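Probable zinc protease PqqL (Escherichia coli, PDB 6OFT) probably acts as a zinc-dependent endopeptidase of the M16 family, this chain being the first half of the protein. Local coordinates at residues Val52-Glu57 and Glu170-Met175; Ala133-Ile138 and Val181-Leu186. All coordinates share one frame; numbering follows the deposited sequence.

Interaction 1: residues Val52-Glu57 and Glu170-Met175; sequences VAHFVE and EPIGLM
With its CG anti to the backbone N (chi1 174°), His54 carries its imidazole from helix 52-59 alongside Ile172 of the loop 170-175, whose CB points away from the helix but whose chi2 of 74° bends CD1 back to the ring. His54 belongs to the inverted zinc motif of M16 peptidases, His-x-x-Glu-His, and is a predicted zinc ligand together with His58 and Glu134, Glu57 being the predicted proton acceptor. The two side chains point the same way, and the methyl Ile172 CD1 touches the ring carbon His54 CE1 obliquely at 3.6 Å. Closer to the backbone, His54 CB packs against Pro171 O at 3.4 Å. Polar contact between helix and loop passes through two waters. One accepts from the backbone N of His54 and donates to Pro171 O at 2.6 Å, while the other lies in the imidazole plane at the ring edge. Glu170 to Gly173 form a type I beta turn, closed by Gly173 N to Glu170 O, with Pro171 and Ile172 in its middle. His58 lies edge-to-face with the His54 ring. The in-plane water stands 2.8 Å from both His54 ND1 and Ile172 O, donating to the latter.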
ATOM      1  N   VAL A  52      19.747   5.417  -0.147  1.00 24.75           N
ATOM      2  CA  VAL A  52      20.434   5.290   1.144  1.00 24.44           C
ATOM      3  C   VAL A  52      19.500   4.683   2.212  1.00 26.46           C
ATOM      4  O   VAL A  52      19.976   3.867   3.003  1.00 26.45           O
ATOM      5  CB  VAL A  52      21.127   6.617   1.577  1.00 27.45           C
ATOM      6  CG1 VAL A  52      21.492   6.634   3.050  1.00 26.40           C
ATOM      7  CG2 VAL A  52      22.372   6.863   0.728  1.00 27.72           C
ATOM      8  N   ALA A  53      18.189   5.016   2.212  1.00 23.15           N
ATOM      9  CA  ALA A  53      17.261   4.399   3.172  1.00 22.97           C
ATOM     10  C   ALA A  53      17.265   2.867   3.008  1.00 26.38           C
ATOM     11  O   ALA A  53      17.320   2.147   4.003  1.00 25.29           O
ATOM     12  CB  ALA A  53      15.847   4.942   2.990  1.00 23.43           C
ATOM     13  N   HIS A  54      17.267   2.393   1.741  1.00 23.20           N
ATOM     14  CA  HIS A  54      17.264   0.972   1.366  1.00 22.24           C
ATOM     15  C   HIS A  54      18.629   0.330   1.664  1.00 25.12           C
ATOM     16  O   HIS A  54      18.680  -0.818   2.114  1.00 24.85           O
ATOM     17  CB  HIS A  54      16.818   0.825  -0.105  1.00 22.55           C
ATOM     18  CG  HIS A  54      16.908  -0.560  -0.673  1.00 26.16           C
ATOM     19  ND1 HIS A  54      17.767  -0.852  -1.717  1.00 28.78           N
ATOM     20  CD2 HIS A  54      16.234  -1.682  -0.338  1.00 28.07           C
ATOM     21  CE1 HIS A  54      17.601  -2.140  -1.972  1.00 28.21           C
ATOM     22  NE2 HIS A  54      16.698  -2.685  -1.163  1.00 28.30           N
ATOM     23  N   PHE A  55      19.729   1.068   1.419  1.00 21.76           N
ATOM     24  CA  PHE A  55      21.095   0.604   1.701  1.00 20.82           C
ATOM     25  C   PHE A  55      21.255   0.416   3.232  1.00 23.62           C
ATOM     26  O   PHE A  55      21.739  -0.638   3.655  1.00 22.44           O
ATOM     27  CB  PHE A  55      22.155   1.574   1.132  1.00 22.68           C
ATOM     28  CG  PHE A  55      23.539   1.014   0.839  1.00 23.12           C
ATOM     29  CD1 PHE A  55      24.166   0.144   1.732  1.00 25.24           C
ATOM     30  CD2 PHE A  55      24.245   1.414  -0.291  1.00 25.01           C
ATOM     31  CE1 PHE A  55      25.444  -0.365   1.465  1.00 26.35           C
ATOM     32  CE2 PHE A  55      25.529   0.914  -0.554  1.00 27.58           C
ATOM     33  CZ  PHE A  55      26.125   0.037   0.329  1.00 25.81           C
ATOM     34  N   VAL A  56      20.772   1.390   4.050  1.00 20.21           N
ATOM     35  CA  VAL A  56      20.804   1.315   5.528  1.00 19.76           C
ATOM     36  C   VAL A  56      20.101   0.025   6.025  1.00 23.16           C
ATOM     37  O   VAL A  56      20.640  -0.664   6.886  1.00 20.41           O
ATOM     38  CB  VAL A  56      20.247   2.608   6.221  1.00 23.40           C
ATOM     39  CG1 VAL A  56      19.901   2.368   7.693  1.00 22.94           C
ATOM     40  CG2 VAL A  56      21.225   3.768   6.093  1.00 24.49           C
ATOM     41  N   GLU A  57      18.914  -0.293   5.447  1.00 21.36           N
ATOM     42  CA  GLU A  57      18.098  -1.473   5.751  1.00 21.69           C
ATOM     43  C   GLU A  57      18.902  -2.778   5.594  1.00 24.72           C
ATOM     44  O   GLU A  57      18.916  -3.597   6.502  1.00 22.52           O
ATOM     45  CB  GLU A  57      16.844  -1.472   4.864  1.00 22.86           C
ATOM     46  CG  GLU A  57      15.887  -2.630   5.115  1.00 28.93           C
ATOM     47  CD  GLU A  57      15.595  -3.401   3.844  1.00 34.50           C
ATOM     48  OE1 GLU A  57      15.993  -4.580   3.757  1.00 24.69           O
ATOM     49  OE2 GLU A  57      15.000  -2.811   2.918  1.00 24.73           O
ATOM     50  N   GLU A 170      12.237   6.824  -5.843  1.00 29.85           N
ATOM     51  CA  GLU A 170      12.019   5.368  -5.917  1.00 29.74           C
ATOM     52  C   GLU A 170      12.992   4.696  -4.897  1.00 33.57           C
ATOM     53  O   GLU A 170      14.176   5.060  -4.869  1.00 32.85           O
ATOM     54  CB  GLU A 170      12.277   4.846  -7.336  1.00 31.60           C
ATOM     55  CG  GLU A 170      11.496   3.586  -7.668  1.00 44.96           C
ATOM     56  CD  GLU A 170      12.093   2.708  -8.756  1.00 72.52           C
ATOM     57  OE1 GLU A 170      12.827   3.233  -9.625  1.00 66.77           O
ATOM     58  OE2 GLU A 170      11.821   1.486  -8.739  1.00 74.14           O
ATOM     59  N   PRO A 171      12.504   3.787  -4.012  1.00 29.01           N
ATOM     60  CA  PRO A 171      13.375   3.247  -2.942  1.00 28.18           C
ATOM     61  C   PRO A 171      14.735   2.654  -3.356  1.00 31.85           C
ATOM     62  O   PRO A 171      15.699   2.865  -2.626  1.00 31.51           O
ATOM     63  CB  PRO A 171      12.486   2.209  -2.252  1.00 29.11           C
ATOM     64  CG  PRO A 171      11.096   2.716  -2.470  1.00 32.66           C
ATOM     65  CD  PRO A 171      11.106   3.316  -3.854  1.00 28.74           C
ATOM     66  N   ILE A 172      14.850   1.972  -4.505  1.00 29.02           N
ATOM     67  CA  ILE A 172      16.140   1.410  -4.949  1.00 30.01           C
ATOM     68  C   ILE A 172      17.233   2.508  -5.137  1.00 35.73           C
ATOM     69  O   ILE A 172      18.422   2.214  -4.995  1.00 36.24           O
ATOM     70  CB  ILE A 172      15.994   0.497  -6.214  1.00 33.61           C
ATOM     71  CG1 ILE A 172      17.279  -0.321  -6.507  1.00 34.73           C
ATOM     72  CG2 ILE A 172      15.552   1.290  -7.462  1.00 34.11           C
ATOM     73  CD1 ILE A 172      17.573  -1.544  -5.543  1.00 39.13           C
ATOM     74  N   GLY A 173      16.807   3.736  -5.450  1.00 31.83           N
ATOM     75  CA  GLY A 173      17.696   4.868  -5.675  1.00 31.75           C
ATOM     76  C   GLY A 173      18.506   4.761  -6.956  1.00 35.27           C
ATOM     77  O   GLY A 173      18.024   4.217  -7.956  1.00 33.62           O
ATOM     78  N   LEU A 174      19.746   5.289  -6.928  1.00 32.34           N
ATOM     79  CA  LEU A 174      20.663   5.307  -8.079  1.00 33.23           C
ATOM     80  C   LEU A 174      21.835   4.387  -7.831  1.00 37.33           C
ATOM     81  O   LEU A 174      22.394   4.412  -6.738  1.00 37.13           O
ATOM     82  CB  LEU A 174      21.212   6.720  -8.346  1.00 33.99           C
ATOM     83  CG  LEU A 174      20.264   7.896  -8.603  1.00 40.69           C
ATOM     84  CD1 LEU A 174      21.068   9.100  -9.102  1.00 42.97           C
ATOM     85  CD2 LEU A 174      19.185   7.566  -9.652  1.00 44.01           C
ATOM     86  N   MET A 175      22.253   3.615  -8.854  1.00 34.74           N
ATOM     87  CA  MET A 175      23.384   2.688  -8.716  1.00 35.09           C
ATOM     88  C   MET A 175      24.695   3.406  -8.510  1.00 36.59           C
ATOM     89  O   MET A 175      25.591   2.851  -7.887  1.00 36.04           O
ATOM     90  CB  MET A 175      23.461   1.677  -9.872  1.00 38.49           C
ATOM     91  CG  MET A 175      22.276   0.717  -9.924  1.00 42.95           C
ATOM     92  SD  MET A 175      21.991  -0.196  -8.381  1.00 48.09           S
ATOM     93  CE  MET A 175      20.631   0.737  -7.668  1.00 44.43           C
TER
HETATM   94  O   HOH W   1      15.954   3.962  -0.234  1.00 23.32           O
HETATM   95  O   HOH W   2      19.429   1.213  -2.583  1.00 25.53           O

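Interaction 2: residues Ala133-Ile138 and Val181-Leu186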
ATOM      1  N   ALA A 133      30.594  -5.037   0.312  1.00 33.06           N
ATOM      2  CA  ALA A 133      29.922  -6.278  -0.056  1.00 32.05           C
ATOM      3  C   ALA A 133      28.478  -6.011  -0.446  1.00 34.77           C
ATOM      4  O   ALA A 133      28.025  -6.555  -1.450  1.00 35.07           O
ATOM      5  CB  ALA A 133      29.983  -7.281   1.087  1.00 32.68           C
ATOM      6  N   GLU A 134      27.772  -5.124   0.294  1.00 29.42           N
ATOM      7  CA  GLU A 134      26.377  -4.814  -0.007  1.00 28.42           C
ATOM      8  C   GLU A 134      26.173  -4.001  -1.295  1.00 31.93           C
ATOM      9  O   GLU A 134      25.078  -4.061  -1.856  1.00 30.56           O
ATOM     10  CB  GLU A 134      25.661  -4.144   1.183  1.00 28.75           C
ATOM     11  CG  GLU A 134      25.203  -5.115   2.252  1.00 33.80           C
ATOM     12  CD  GLU A 134      24.346  -6.288   1.820  1.00 44.16           C
ATOM     13  OE1 GLU A 134      23.271  -6.066   1.215  1.00 37.84           O
ATOM     14  OE2 GLU A 134      24.748  -7.436   2.111  1.00 39.80           O
ATOM     15  N   ARG A 135      27.198  -3.257  -1.771  1.00 30.15           N
ATOM     16  CA  ARG A 135      27.071  -2.489  -3.028  1.00 30.79           C
ATOM     17  C   ARG A 135      26.737  -3.440  -4.191  1.00 35.73           C
ATOM     18  O   ARG A 135      25.767  -3.203  -4.911  1.00 34.74           O
ATOM     19  CB  ARG A 135      28.335  -1.689  -3.348  1.00 31.50           C
ATOM     20  CG  ARG A 135      28.877  -0.863  -2.201  1.00 32.32           C
ATOM     21  CD  ARG A 135      30.166  -0.186  -2.612  1.00 33.93           C
ATOM     22  NE  ARG A 135      30.783   0.540  -1.506  1.00 40.08           N
ATOM     23  CZ  ARG A 135      30.421   1.754  -1.102  1.00 50.39           C
ATOM     24  NH1 ARG A 135      29.422   2.391  -1.703  1.00 31.07           N
ATOM     25  NH2 ARG A 135      31.044   2.333  -0.085  1.00 38.96           N
ATOM     26  N   GLY A 136      27.484  -4.545  -4.292  1.00 33.35           N
ATOM     27  CA  GLY A 136      27.273  -5.584  -5.296  1.00 33.68           C
ATOM     28  C   GLY A 136      25.910  -6.241  -5.209  1.00 38.21           C
ATOM     29  O   GLY A 136      25.284  -6.498  -6.241  1.00 39.32           O
ATOM     30  N   VAL A 137      25.431  -6.480  -3.968  1.00 33.05           N
ATOM     31  CA  VAL A 137      24.130  -7.077  -3.629  1.00 31.83           C
ATOM     32  C   VAL A 137      22.988  -6.229  -4.177  1.00 35.49           C
ATOM     33  O   VAL A 137      22.141  -6.742  -4.916  1.00 34.86           O
ATOM     34  CB  VAL A 137      23.993  -7.327  -2.090  1.00 34.79           C
ATOM     35  CG1 VAL A 137      22.554  -7.668  -1.677  1.00 33.94           C
ATOM     36  CG2 VAL A 137      24.948  -8.410  -1.629  1.00 34.93           C
ATOM     37  N   ILE A 138      22.978  -4.931  -3.820  1.00 32.16           N
ATOM     38  CA  ILE A 138      21.950  -3.969  -4.224  1.00 31.78           C
ATOM     39  C   ILE A 138      21.939  -3.784  -5.750  1.00 36.87           C
ATOM     40  O   ILE A 138      20.856  -3.786  -6.337  1.00 37.20           O
ATOM     41  CB  ILE A 138      22.068  -2.641  -3.412  1.00 34.38           C
ATOM     42  CG1 ILE A 138      21.828  -2.933  -1.902  1.00 34.01           C
ATOM     43  CG2 ILE A 138      21.088  -1.558  -3.927  1.00 33.68           C
ATOM     44  CD1 ILE A 138      22.397  -1.918  -0.932  1.00 35.54           C
ATOM     45  N   VAL A 181      28.539   5.939  -2.121  1.00 30.97           N
ATOM     46  CA  VAL A 181      28.143   6.333  -0.756  1.00 29.03           C
ATOM     47  C   VAL A 181      29.116   5.743   0.287  1.00 31.93           C
ATOM     48  O   VAL A 181      29.432   4.556   0.249  1.00 29.55           O
ATOM     49  CB  VAL A 181      26.640   6.047  -0.451  1.00 30.56           C
ATOM     50  CG1 VAL A 181      26.345   4.555  -0.320  1.00 29.24           C
ATOM     51  CG2 VAL A 181      26.153   6.824   0.768  1.00 29.97           C
ATOM     52  N   THR A 182      29.663   6.605   1.143  1.00 30.71           N
ATOM     53  CA  THR A 182      30.650   6.170   2.136  1.00 30.75           C
ATOM     54  C   THR A 182      29.970   5.548   3.348  1.00 33.92           C
ATOM     55  O   THR A 182      28.836   5.935   3.654  1.00 32.29           O
ATOM     56  CB  THR A 182      31.573   7.339   2.575  1.00 38.24           C
ATOM     57  OG1 THR A 182      30.856   8.235   3.426  1.00 37.77           O
ATOM     58  CG2 THR A 182      32.226   8.081   1.399  1.00 36.02           C
ATOM     59  N   PRO A 183      30.680   4.687   4.131  1.00 31.28           N
ATOM     60  CA  PRO A 183      30.085   4.172   5.380  1.00 30.46           C
ATOM     61  C   PRO A 183      29.690   5.299   6.342  1.00 33.55           C
ATOM     62  O   PRO A 183      28.701   5.159   7.045  1.00 31.86           O
ATOM     63  CB  PRO A 183      31.194   3.293   5.959  1.00 32.43           C
ATOM     64  CG  PRO A 183      31.997   2.880   4.768  1.00 37.16           C
ATOM     65  CD  PRO A 183      32.028   4.119   3.920  1.00 33.10           C
ATOM     66  N   ALA A 184      30.429   6.429   6.332  1.00 31.21           N
ATOM     67  CA  ALA A 184      30.145   7.592   7.181  1.00 31.08           C
ATOM     68  C   ALA A 184      28.841   8.269   6.748  1.00 31.92           C
ATOM     69  O   ALA A 184      28.078   8.695   7.606  1.00 31.36           O
ATOM     70  CB  ALA A 184      31.306   8.581   7.148  1.00 32.85           C
ATOM     71  N   GLN A 185      28.567   8.337   5.427  1.00 27.53           N
ATOM     72  CA  GLN A 185      27.317   8.902   4.895  1.00 26.46           C
ATOM     73  C   GLN A 185      26.097   8.015   5.241  1.00 30.41           C
ATOM     74  O   GLN A 185      25.018   8.531   5.548  1.00 29.04           O
ATOM     75  CB  GLN A 185      27.414   9.140   3.387  1.00 27.87           C
ATOM     76  CG  GLN A 185      28.257  10.362   3.019  1.00 35.69           C
ATOM     77  CD  GLN A 185      28.594  10.452   1.543  1.00 51.03           C
ATOM     78  OE1 GLN A 185      28.803   9.448   0.843  1.00 39.69           O
ATOM     79  NE2 GLN A 185      28.676  11.673   1.040  1.00 49.44           N
ATOM     80  N   LEU A 186      26.275   6.684   5.205  1.00 27.84           N
ATOM     81  CA  LEU A 186      25.214   5.731   5.572  1.00 26.77           C
ATOM     82  C   LEU A 186      24.905   5.871   7.058  1.00 28.38           C
ATOM     83  O   LEU A 186      23.737   5.877   7.442  1.00 27.36           O
ATOM     84  CB  LEU A 186      25.643   4.285   5.274  1.00 26.69           C
ATOM     85  CG  LEU A 186      25.831   3.908   3.821  1.00 30.57           C
ATOM     86  CD1 LEU A 186      26.439   2.532   3.725  1.00 30.82           C
ATOM     87  CD2 LEU A 186      24.499   3.951   3.051  1.00 31.39           C
TER
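The guanidinium of Arg135 meets Val181 O at its edge, the oxygen only 7° out of the guanidinium plane, and Pro183 CD and Thr182 CA also lie along that edge rather than over a face. The group reaches from helix 128-144 to Val181, the residue between helix 175-180 and the capping box that starts helix 183-193, in the helical layer of the M16 peptidase domain. Both terminal nitrogens grip one atom: Arg135 NH1 donates to Val181 O at 2.9 Å and Arg135 NH2 to the same Val181 O at 2.8 Å. The NH1 bond lies in the carbonyl plane on a lone pair, whereas NH2 is tilted 20° from that plane; both are bent, as expected when two N-H groups share one acceptor. From CG to NE the arginine chain is extended, carrying the charge across to the loop, and a salt bridge of NE to Asp132 and a bond of NH1 to Val178 O help fix the group's rotation. With an alanine at Arg135, Val181 O would probably lose both arginine donors, Val178 O its NH1 bond and Asp132 this charged mate, weakening the polar tie between the junction and helix 128-144. Next to Val181, the capping box is reciprocal. Gln185 N donates to Thr182 OG1 at 3.0 Å, and Thr182 N returns a nearly straight bond, 174° at the hydrogen, to Gln185 OE1 at 3.0 Å.

Interactions 1 and 2 have centres 10 Å apart and flank the predicted zinc site, interaction 1 supplying His54 and interaction 2 Glu134. Their side chains are about 8 Å apart at the nearest atoms, too far for both to ligate one zinc as placed, so the site is probably not in its metal-bound geometry. His58, on the helix of His54, is bonded through ND1 to Glu134 OE1. Phe55 of interaction 1 reaches between the segments of interaction 2: its CG lies 3.6 Å from Ile138 CD1, and its CE2 is 3.7 Å from Val181 CG1. Nearby, Val52 CG2 meets Val181 CG2 at 3.8 Å. Helix 175-180 joins loop 170-175 to the junction that Arg135 holds.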